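Local coordinates for thioredoxin domain-containing protein (Aeropyrum pernix, PDB 3HA9), which is of unknown function but, as a thioredoxin-like protein, probably acts as an oxidoreductase through thiol-disulfide exchange, at residues V71-A81 / W113-V123; I41-C49 / D96-I105. One frame throughout, in Å; residues are numbered along the deposited sequence.

In the fold
Contacts 1 and 2, whose centres lie about 8 Å apart, are neighbouring parts of one thioredoxin-like core. Strand 69-75 belongs to contact 1 and pairs in parallel with strand 39-45 of contact 2, where Ile74 N lies 2.7 Å from Trp43 O, a probable hydrogen bond. Helix 98-108, which packs on strand 39-45 in contact 2, precedes strand 114-117 of contact 1, and Phe101 CE2 comes within 3.3 Å of Val116 O. Where the strands end, Asp75 OD2 and Asp96 OD2, two carboxylates of like charge, approach to 2.5 Å. Contact 2 runs into Cys49, disulfide-bonded to Cys52 at the probable redox site; Phe76 of contact 1 lies near that pair without touching it.

Contact 1: V71-A81 / W113-V123; sequences VIAIDFWTAEA and WIMVMDDGSLV
Ala73 and Val116 join two parallel strands of the thioredoxin-like sheet, Val116 N giving its hydrogen to Ala73 O at 2.8 Å. Strands 71-75 and 114-117 run at 21° to each other, and helices 79-85 and 98-108 lie between them in the chain, a beta-alpha-beta connection. The ladder closes with Asp118 N to Asp75 O, 2.9 Å; here the donor stands 37° out of the carbonyl plane, as the second strand begins to leave the sheet.

On one face Ile74 lies alongside Val116, and Ile72 crosses it, the CG2 atoms of Ile72 and Val116 meeting at 3.7 Å. The other face carries Ala73, Asp75, Met115 and Met117, all touching Phe101 of helix 98-108; Met117 bends at its last torsion so that CE rests beside the Asp75 carboxylate. At the start of the ladder Val71 sits on the Trp113 indole, CB 3.6 Å from the five-ring centroid and almost on its normal, a CH-pi contact; Thr63 hydrogen-bonds the indole NE1. Beyond the strands, Val123 CG2 lies over one face of Phe76, 3.4 Å from CG and displaced toward the ring's rim.

Second-shell bonds set these ends. Asp118, with CG anti to its own nitrogen, sends its carboxylate to the start of helix 121-125, where OD1 accepts from Leu122 N at 2.9 Å and OD2 from Val123 N, holding the backbone of the valine whose CG2 meets Phe76. Gly120, the N-cap residue, has backbone angles that would press a side chain against the preceding carbonyl. At helix 79-85 the N-cap is Thr78, whose chi1 of 60° turns OG1 to two partners: it donates to Asp118 O at 2.7 Å and accepts from Ala81 N at 3.3 Å.

Contact 2: I41-C49 / D96-I105; sequences ILWFMAAWC and DTPEMFRKFI
Trp43 and Phe104 approach from opposite directions, and Trp43 CH2 reaches the edge of the Phe104 ring, near its plane, 3.7 Å from CE2. Ile105 CD1 lies at that ring's edge too, while Met45 CE meets it obliquely, 3.7 Å from CD2. One face of the Trp43 indole is occupied by Met45 CG, 3.6 Å above the plane and over the centre; the indole NE1 hydrogen-bonds Asp132, and helix 52-65 packs against the ring through Cys52, Met55 and Leu59.

Met45 links the two phenylalanines. Its chi1 of 48° and two further bends fold the chain back, bringing SD to 3.7 Å from Phe101 CE1 in an oblique Met-aromatic contact. Rings and a thioether thus fill the distance from strand 41-45 to helix 98-105.

Past the strand, Ala47 tucks its CB beside the CB of Phe104, 4.1 Å away. Its backbone N gives Asp96 OD2 a short, nearly straight bond, 2.7 Å and 167°, to the syn lone pair. Asp96 OD1 lies in the plane of the Trp48 indole, at its edge, 3.5 Å from CD1, with carboxylate and ring 84° apart. With an alanine at Asp96, Ala47 N would lose this acceptor and the turn is likely to be less firmly held.

That turn, type I from Ala46 to Cys49, carries the cysteine disulfide-bonded to Cys52, and the geometry is consistent with the carboxylate helping to hold it. Asp96 OD2 also lies close to Asp75 OD2, like charges that would be easier to accommodate if the carboxylates share a proton.

Contact 1: V71-A81 / W113-V123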
loop_
_atom_site.group_PDB
_atom_site.type_symbol
_atom_site.label_atom_id
_atom_site.label_comp_id
_atom_site.label_asym_id
_atom_site.label_seq_id
_atom_site.Cartn_x
_atom_site.Cartn_y
_atom_site.Cartn_z
ATOM N N VAL A 71 7.832 -0.225 -3.844
ATOM C CA VAL A 71 6.842 0.564 -3.102
ATOM C C VAL A 71 5.620 0.853 -3.974
ATOM O O VAL A 71 5.739 1.309 -5.138
ATOM C CB VAL A 71 7.448 1.909 -2.578
ATOM C CG1 VAL A 71 6.346 2.826 -1.996
ATOM C CG2 VAL A 71 8.556 1.627 -1.554
ATOM N N ILE A 72 4.443 0.578 -3.422
ATOM C CA ILE A 72 3.194 0.967 -4.063
ATOM C C ILE A 72 2.542 2.043 -3.180
ATOM O O ILE A 72 2.138 1.745 -2.052
ATOM C CB ILE A 72 2.250 -0.232 -4.287
ATOM C CG1 ILE A 72 3.005 -1.357 -5.046
ATOM C CG2 ILE A 72 0.982 0.227 -4.999
ATOM C CD1 ILE A 72 2.191 -2.607 -5.368
ATOM N N ALA A 73 2.497 3.286 -3.678
ATOM C CA ALA A 73 1.884 4.401 -2.946
ATOM C C ALA A 73 0.402 4.379 -3.219
ATOM O O ALA A 73 -0.012 4.483 -4.370
ATOM C CB ALA A 73 2.492 5.744 -3.360
ATOM N N ILE A 74 -0.398 4.224 -2.160
ATOM C CA ILE A 74 -1.847 4.052 -2.310
ATOM C C ILE A 74 -2.506 5.240 -1.640
ATOM O O ILE A 74 -2.562 5.292 -0.415
ATOM C CB ILE A 74 -2.376 2.745 -1.673
ATOM C CG1 ILE A 74 -1.735 1.531 -2.331
ATOM C CG2 ILE A 74 -3.931 2.685 -1.811
ATOM C CD1 ILE A 74 -2.011 0.171 -1.625
ATOM N N ASP A 75 -3.001 6.185 -2.440
ATOM C CA ASP A 75 -3.674 7.350 -1.874
ATOM C C ASP A 75 -5.133 6.969 -1.803
ATOM O O ASP A 75 -5.777 6.784 -2.844
ATOM C CB ASP A 75 -3.467 8.584 -2.775
ATOM C CG ASP A 75 -4.045 9.868 -2.177
ATOM O OD1 ASP A 75 -4.948 9.796 -1.323
ATOM O OD2 ASP A 75 -3.579 10.965 -2.572
ATOM N N PHE A 76 -5.651 6.833 -0.579
ATOM C CA PHE A 76 -7.039 6.430 -0.404
ATOM C C PHE A 76 -7.932 7.605 -0.053
ATOM O O PHE A 76 -9.114 7.417 0.281
ATOM C CB PHE A 76 -7.169 5.257 0.608
ATOM C CG PHE A 76 -6.852 5.612 2.049
ATOM C CD1 PHE A 76 -7.867 6.011 2.933
ATOM C CD2 PHE A 76 -5.560 5.463 2.538
ATOM C CE1 PHE A 76 -7.590 6.278 4.280
ATOM C CE2 PHE A 76 -5.265 5.727 3.880
ATOM C CZ PHE A 76 -6.290 6.128 4.752
ATOM N N TRP A 77 -7.386 8.825 -0.134
ATOM C CA TRP A 77 -8.160 10.001 0.246
ATOM C C TRP A 77 -8.986 10.471 -0.965
ATOM O O TRP A 77 -8.740 11.522 -1.555
ATOM C CB TRP A 77 -7.252 11.095 0.835
ATOM C CG TRP A 77 -8.045 12.064 1.675
ATOM C CD1 TRP A 77 -8.483 13.295 1.305
ATOM C CD2 TRP A 77 -8.534 11.835 2.994
ATOM N NE1 TRP A 77 -9.195 13.873 2.333
ATOM C CE2 TRP A 77 -9.235 12.995 3.384
ATOM C CE3 TRP A 77 -8.418 10.772 3.903
ATOM C CZ2 TRP A 77 -9.851 13.113 4.629
ATOM C CZ3 TRP A 77 -9.030 10.897 5.159
ATOM C CH2 TRP A 77 -9.733 12.068 5.502
ATOM N N THR A 78 -9.961 9.640 -1.333
ATOM C CA THR A 78 -10.766 9.840 -2.526
ATOM C C THR A 78 -12.234 10.008 -2.157
ATOM O O THR A 78 -12.657 9.592 -1.074
ATOM C CB THR A 78 -10.693 8.595 -3.452
ATOM O OG1 THR A 78 -11.194 7.442 -2.749
ATOM C CG2 THR A 78 -9.262 8.340 -3.914
ATOM N N ALA A 79 -13.014 10.595 -3.069
ATOM C CA ALA A 79 -14.434 10.832 -2.789
ATOM C C ALA A 79 -15.147 9.544 -2.386
ATOM O O ALA A 79 -15.962 9.543 -1.456
ATOM C CB ALA A 79 -15.113 11.476 -3.991
ATOM N N GLU A 80 -14.840 8.452 -3.083
ATOM C CA GLU A 80 -15.523 7.184 -2.843
ATOM C C GLU A 80 -15.185 6.635 -1.456
ATOM O O GLU A 80 -16.068 6.153 -0.726
ATOM C CB GLU A 80 -15.156 6.159 -3.930
ATOM C CG GLU A 80 -15.736 6.441 -5.309
ATOM C CD GLU A 80 -15.012 7.563 -6.085
ATOM O OE1 GLU A 80 -13.862 7.961 -5.743
ATOM O OE2 GLU A 80 -15.618 8.058 -7.059
ATOM N N ALA A 81 -13.903 6.672 -1.105
ATOM C CA ALA A 81 -13.464 6.169 0.193
ATOM C C ALA A 81 -14.034 7.018 1.329
ATOM O O ALA A 81 -14.488 6.471 2.341
ATOM C CB ALA A 81 -11.925 6.136 0.258
ATOM N N TRP A 113 8.222 4.432 -8.118
ATOM C CA TRP A 113 7.075 3.855 -7.391
ATOM C C TRP A 113 5.813 3.750 -8.218
ATOM O O TRP A 113 5.523 4.609 -9.034
ATOM C CB TRP A 113 6.746 4.680 -6.151
ATOM C CG TRP A 113 7.812 4.745 -5.148
ATOM C CD1 TRP A 113 8.966 4.002 -5.110
ATOM C CD2 TRP A 113 7.832 5.573 -3.992
ATOM N NE1 TRP A 113 9.705 4.333 -4.004
ATOM C CE2 TRP A 113 9.032 5.290 -3.295
ATOM C CE3 TRP A 113 6.952 6.542 -3.468
ATOM C CZ2 TRP A 113 9.381 5.937 -2.117
ATOM C CZ3 TRP A 113 7.305 7.188 -2.281
ATOM C CH2 TRP A 113 8.504 6.879 -1.620
ATOM N N ILE A 114 5.024 2.712 -7.959
ATOM C CA ILE A 114 3.701 2.590 -8.560
ATOM C C ILE A 114 2.762 3.482 -7.745
ATOM O O ILE A 114 2.844 3.493 -6.531
ATOM C CB ILE A 114 3.250 1.102 -8.524
ATOM C CG1 ILE A 114 4.263 0.219 -9.277
ATOM C CG2 ILE A 114 1.819 0.914 -9.069
ATOM C CD1 ILE A 114 4.016 -1.282 -9.118
ATOM N N MET A 115 1.894 4.235 -8.408
ATOM C CA MET A 115 0.939 5.108 -7.715
ATOM C C MET A 115 -0.484 4.572 -7.949
ATOM O O MET A 115 -0.883 4.260 -9.074
ATOM C CB MET A 115 1.068 6.577 -8.170
ATOM C CG MET A 115 2.314 7.364 -7.613
ATOM S SD MET A 115 2.474 9.000 -8.389
ATOM C CE MET A 115 3.269 8.615 -9.925
ATOM N N VAL A 116 -1.247 4.449 -6.869
ATOM C CA VAL A 116 -2.579 3.850 -6.917
ATOM C C VAL A 116 -3.501 4.763 -6.132
ATOM O O VAL A 116 -3.085 5.318 -5.128
ATOM C CB VAL A 116 -2.557 2.428 -6.248
ATOM C CG1 VAL A 116 -3.933 1.915 -5.935
ATOM C CG2 VAL A 116 -1.833 1.425 -7.154
ATOM N N MET A 117 -4.727 4.952 -6.601
ATOM C CA MET A 117 -5.729 5.632 -5.779
ATOM C C MET A 117 -6.797 4.600 -5.422
ATOM O O MET A 117 -7.215 3.801 -6.285
ATOM C CB MET A 117 -6.296 6.878 -6.487
ATOM C CG MET A 117 -5.255 7.996 -6.809
ATOM S SD MET A 117 -5.931 9.666 -7.149
ATOM C CE MET A 117 -5.918 10.328 -5.474
ATOM N N ASP A 118 -7.179 4.553 -4.146
ATOM C CA ASP A 118 -8.117 3.536 -3.656
ATOM C C ASP A 118 -9.470 4.145 -3.382
ATOM O O ASP A 118 -9.569 5.267 -2.896
ATOM C CB ASP A 118 -7.574 2.918 -2.364
ATOM C CG ASP A 118 -8.501 1.862 -1.764
ATOM O OD1 ASP A 118 -8.925 0.952 -2.490
ATOM O OD2 ASP A 118 -8.737 1.919 -0.532
ATOM N N ASP A 119 -10.509 3.363 -3.658
ATOM C CA ASP A 119 -11.882 3.782 -3.414
ATOM C C ASP A 119 -12.413 3.318 -2.050
ATOM O O ASP A 119 -13.616 3.384 -1.810
ATOM C CB ASP A 119 -12.787 3.280 -4.553
ATOM C CG ASP A 119 -12.878 1.754 -4.618
ATOM O OD1 ASP A 119 -12.241 1.055 -3.821
ATOM O OD2 ASP A 119 -13.604 1.245 -5.496
ATOM N N GLY A 120 -11.527 2.863 -1.163
ATOM C CA GLY A 120 -11.935 2.299 0.131
ATOM C C GLY A 120 -11.872 0.774 0.154
ATOM O O GLY A 120 -11.829 0.178 1.231
ATOM N N SER A 121 -11.882 0.141 -1.033
ATOM C CA SER A 121 -11.746 -1.335 -1.143
ATOM C C SER A 121 -10.502 -1.900 -0.479
ATOM O O SER A 121 -10.563 -2.923 0.225
ATOM C CB SER A 121 -11.721 -1.785 -2.625
ATOM O OG SER A 121 -12.948 -1.475 -3.252
ATOM N N LEU A 122 -9.367 -1.250 -0.717
ATOM C CA LEU A 122 -8.101 -1.771 -0.194
ATOM C C LEU A 122 -7.972 -1.406 1.278
ATOM O O LEU A 122 -7.376 -2.157 2.060
ATOM C CB LEU A 122 -6.905 -1.263 -0.997
ATOM C CG LEU A 122 -6.871 -1.805 -2.428
ATOM C CD1 LEU A 122 -5.914 -0.947 -3.266
ATOM C CD2 LEU A 122 -6.488 -3.303 -2.477
ATOM N N VAL A 123 -8.543 -0.257 1.648
ATOM C CA VAL A 123 -8.615 0.123 3.067
ATOM C C VAL A 123 -9.326 -0.971 3.861
ATOM O O VAL A 123 -8.861 -1.399 4.933
ATOM C CB VAL A 123 -9.286 1.499 3.238
ATOM C CG1 VAL A 123 -9.675 1.729 4.714
ATOM C CG2 VAL A 123 -8.331 2.584 2.776
#

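Contact 2: I41-C49 / D96-I105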
loop_
_atom_site.group_PDB
_atom_site.type_symbol
_atom_site.label_atom_id
_atom_site.label_comp_id
_atom_site.label_asym_id
_atom_site.label_seq_id
_atom_site.Cartn_x
_atom_site.Cartn_y
_atom_site.Cartn_z
ATOM N N ILE A 41 5.930 -3.260 -0.700
ATOM C CA ILE A 41 5.423 -2.409 0.367
ATOM C C ILE A 41 4.189 -1.635 -0.103
ATOM O O ILE A 41 4.287 -0.820 -1.021
ATOM C CB ILE A 41 6.523 -1.416 0.876
ATOM C CG1 ILE A 41 7.776 -2.193 1.325
ATOM C CG2 ILE A 41 5.936 -0.492 1.966
ATOM C CD1 ILE A 41 8.893 -1.326 1.895
ATOM N N LEU A 42 3.033 -1.908 0.517
ATOM C CA LEU A 42 1.825 -1.132 0.260
ATOM C C LEU A 42 1.805 0.013 1.259
ATOM O O LEU A 42 1.804 -0.214 2.465
ATOM C CB LEU A 42 0.555 -1.991 0.409
ATOM C CG LEU A 42 0.490 -3.287 -0.397
ATOM C CD1 LEU A 42 -0.923 -3.895 -0.265
ATOM C CD2 LEU A 42 0.806 -3.023 -1.858
ATOM N N TRP A 43 1.843 1.244 0.762
ATOM C CA TRP A 43 1.863 2.389 1.652
ATOM C C TRP A 43 0.552 3.154 1.481
ATOM O O TRP A 43 0.350 3.802 0.450
ATOM C CB TRP A 43 3.051 3.287 1.311
ATOM C CG TRP A 43 3.105 4.521 2.179
ATOM C CD1 TRP A 43 2.662 4.639 3.467
ATOM C CD2 TRP A 43 3.623 5.793 1.810
ATOM N NE1 TRP A 43 2.867 5.918 3.922
ATOM C CE2 TRP A 43 3.457 6.650 2.923
ATOM C CE3 TRP A 43 4.191 6.307 0.633
ATOM C CZ2 TRP A 43 3.855 8.001 2.906
ATOM C CZ3 TRP A 43 4.598 7.670 0.617
ATOM C CH2 TRP A 43 4.432 8.490 1.756
ATOM N N PHE A 44 -0.319 3.064 2.495
ATOM C CA PHE A 44 -1.628 3.740 2.461
ATOM C C PHE A 44 -1.439 5.126 3.026
ATOM O O PHE A 44 -0.979 5.271 4.156
ATOM C CB PHE A 44 -2.641 2.956 3.297
ATOM C CG PHE A 44 -3.014 1.633 2.685
ATOM C CD1 PHE A 44 -4.147 1.546 1.866
ATOM C CD2 PHE A 44 -2.216 0.488 2.882
ATOM C CE1 PHE A 44 -4.503 0.331 1.272
ATOM C CE2 PHE A 44 -2.562 -0.741 2.287
ATOM C CZ PHE A 44 -3.680 -0.821 1.488
ATOM N N MET A 45 -1.765 6.138 2.222
ATOM C CA MET A 45 -1.398 7.517 2.570
ATOM C C MET A 45 -2.383 8.537 2.006
ATOM O O MET A 45 -3.377 8.167 1.377
ATOM C CB MET A 45 0.063 7.815 2.162
ATOM C CG MET A 45 0.471 7.401 0.723
ATOM S SD MET A 45 -0.297 8.341 -0.625
ATOM C CE MET A 45 0.598 9.873 -0.471
ATOM N N ALA A 46 -2.112 9.810 2.276
ATOM C CA ALA A 46 -2.884 10.936 1.731
ATOM C C ALA A 46 -1.907 12.072 1.554
ATOM O O ALA A 46 -0.933 12.183 2.321
ATOM C CB ALA A 46 -4.014 11.336 2.701
ATOM N N ALA A 47 -2.147 12.912 0.551
ATOM C CA ALA A 47 -1.175 13.945 0.200
ATOM C C ALA A 47 -1.019 15.005 1.288
ATOM O O ALA A 47 0.036 15.621 1.410
ATOM C CB ALA A 47 -1.529 14.577 -1.131
ATOM N N TRP A 48 -2.060 15.195 2.093
ATOM C CA TRP A 48 -2.023 16.163 3.204
ATOM C C TRP A 48 -1.562 15.592 4.557
ATOM O O TRP A 48 -1.429 16.318 5.540
ATOM C CB TRP A 48 -3.421 16.771 3.371
ATOM C CG TRP A 48 -4.455 15.753 3.692
ATOM C CD1 TRP A 48 -5.183 15.025 2.799
ATOM C CD2 TRP A 48 -4.905 15.358 4.991
ATOM N NE1 TRP A 48 -6.034 14.179 3.459
ATOM C CE2 TRP A 48 -5.896 14.368 4.805
ATOM C CE3 TRP A 48 -4.557 15.730 6.293
ATOM C CZ2 TRP A 48 -6.541 13.739 5.875
ATOM C CZ3 TRP A 48 -5.203 15.113 7.354
ATOM C CH2 TRP A 48 -6.192 14.134 7.139
ATOM N N CYS A 49 -1.306 14.294 4.612
ATOM C CA CYS A 49 -0.952 13.617 5.861
ATOM C C CYS A 49 0.375 14.180 6.403
ATOM O O CYS A 49 1.371 14.166 5.694
ATOM C CB CYS A 49 -0.888 12.093 5.598
ATOM S SG CYS A 49 0.319 11.077 6.554
ATOM N N ASP A 96 -8.190 14.219 -2.249
ATOM C CA ASP A 96 -6.986 14.532 -3.001
ATOM C C ASP A 96 -7.281 14.406 -4.490
ATOM O O ASP A 96 -7.897 13.436 -4.933
ATOM C CB ASP A 96 -5.895 13.503 -2.699
ATOM C CG ASP A 96 -5.137 13.765 -1.404
ATOM O OD1 ASP A 96 -5.376 14.779 -0.700
ATOM O OD2 ASP A 96 -4.256 12.906 -1.103
ATOM N N THR A 97 -6.801 15.366 -5.263
ATOM C CA THR A 97 -6.845 15.242 -6.717
ATOM C C THR A 97 -5.633 14.412 -7.143
ATOM O O THR A 97 -4.631 14.363 -6.418
ATOM C CB THR A 97 -6.770 16.627 -7.383
ATOM O OG1 THR A 97 -5.511 17.233 -7.058
ATOM C CG2 THR A 97 -7.897 17.532 -6.876
ATOM N N PRO A 98 -5.709 13.746 -8.308
ATOM C CA PRO A 98 -4.522 13.065 -8.836
ATOM C C PRO A 98 -3.320 14.014 -8.919
ATOM O O PRO A 98 -2.194 13.590 -8.659
ATOM C CB PRO A 98 -4.965 12.618 -10.228
ATOM C CG PRO A 98 -6.443 12.385 -10.052
ATOM C CD PRO A 98 -6.920 13.429 -9.098
ATOM N N GLU A 99 -3.555 15.281 -9.264
ATOM C CA GLU A 99 -2.472 16.276 -9.323
ATOM C C GLU A 99 -1.760 16.449 -7.974
ATOM O O GLU A 99 -0.538 16.521 -7.919
ATOM C CB GLU A 99 -3.004 17.636 -9.832
ATOM C CG GLU A 99 -1.977 18.779 -9.780
ATOM C CD GLU A 99 -2.532 20.170 -10.147
ATOM O OE1 GLU A 99 -3.744 20.316 -10.464
ATOM O OE2 GLU A 99 -1.730 21.137 -10.140
ATOM N N MET A 100 -2.531 16.555 -6.901
ATOM C CA MET A 100 -1.968 16.704 -5.553
ATOM C C MET A 100 -1.146 15.492 -5.161
ATOM O O MET A 100 -0.090 15.634 -4.533
ATOM C CB MET A 100 -3.094 16.898 -4.538
ATOM C CG MET A 100 -3.770 18.257 -4.640
ATOM S SD MET A 100 -5.285 18.421 -3.627
ATOM C CE MET A 100 -4.583 17.982 -2.020
ATOM N N PHE A 101 -1.655 14.306 -5.506
ATOM C CA PHE A 101 -0.994 13.045 -5.201
ATOM C C PHE A 101 0.338 12.994 -5.945
ATOM O O PHE A 101 1.377 12.727 -5.338
ATOM C CB PHE A 101 -1.932 11.896 -5.608
ATOM C CG PHE A 101 -1.386 10.489 -5.375
ATOM C CD1 PHE A 101 -0.407 10.208 -4.426
ATOM C CD2 PHE A 101 -1.946 9.439 -6.082
ATOM C CE1 PHE A 101 0.059 8.872 -4.222
ATOM C CE2 PHE A 101 -1.509 8.110 -5.906
ATOM C CZ PHE A 101 -0.513 7.821 -4.964
ATOM N N ARG A 102 0.310 13.301 -7.246
ATOM C CA ARG A 102 1.535 13.342 -8.060
ATOM C C ARG A 102 2.561 14.313 -7.529
ATOM O O ARG A 102 3.753 13.989 -7.476
ATOM C CB ARG A 102 1.210 13.701 -9.512
ATOM C CG ARG A 102 0.543 12.575 -10.268
ATOM C CD ARG A 102 0.301 12.964 -11.734
ATOM N NE ARG A 102 -0.644 12.079 -12.426
ATOM C CZ ARG A 102 -0.358 10.871 -12.913
ATOM N NH1 ARG A 102 0.855 10.347 -12.786
ATOM N NH2 ARG A 102 -1.290 10.181 -13.554
ATOM N N LYS A 103 2.087 15.494 -7.128
ATOM C CA LYS A 103 2.969 16.535 -6.635
ATOM C C LYS A 103 3.658 16.119 -5.335
ATOM O O LYS A 103 4.834 16.398 -5.143
ATOM C CB LYS A 103 2.193 17.851 -6.446
ATOM C CG LYS A 103 3.031 19.031 -5.956
ATOM C CD LYS A 103 4.106 19.379 -6.954
ATOM C CE LYS A 103 4.585 20.804 -6.814
ATOM N NZ LYS A 103 5.189 21.232 -8.092
ATOM N N PHE A 104 2.910 15.456 -4.460
ATOM C CA PHE A 104 3.463 14.962 -3.202
ATOM C C PHE A 104 4.571 13.964 -3.488
ATOM O O PHE A 104 5.689 14.055 -2.930
ATOM C CB PHE A 104 2.365 14.333 -2.321
ATOM C CG PHE A 104 2.893 13.690 -1.087
ATOM C CD1 PHE A 104 3.041 14.423 0.083
ATOM C CD2 PHE A 104 3.291 12.346 -1.098
ATOM C CE1 PHE A 104 3.572 13.819 1.241
ATOM C CE2 PHE A 104 3.823 11.742 0.051
ATOM C CZ PHE A 104 3.958 12.484 1.222
ATOM N N ILE A 105 4.286 13.009 -4.368
ATOM C CA ILE A 105 5.278 11.990 -4.710
ATOM C C ILE A 105 6.486 12.591 -5.444
ATOM O O ILE A 105 7.639 12.178 -5.191
ATOM C CB ILE A 105 4.631 10.800 -5.495
ATOM C CG1 ILE A 105 3.561 10.124 -4.632
ATOM C CG2 ILE A 105 5.707 9.792 -5.989
ATOM C CD1 ILE A 105 4.093 9.421 -3.344
#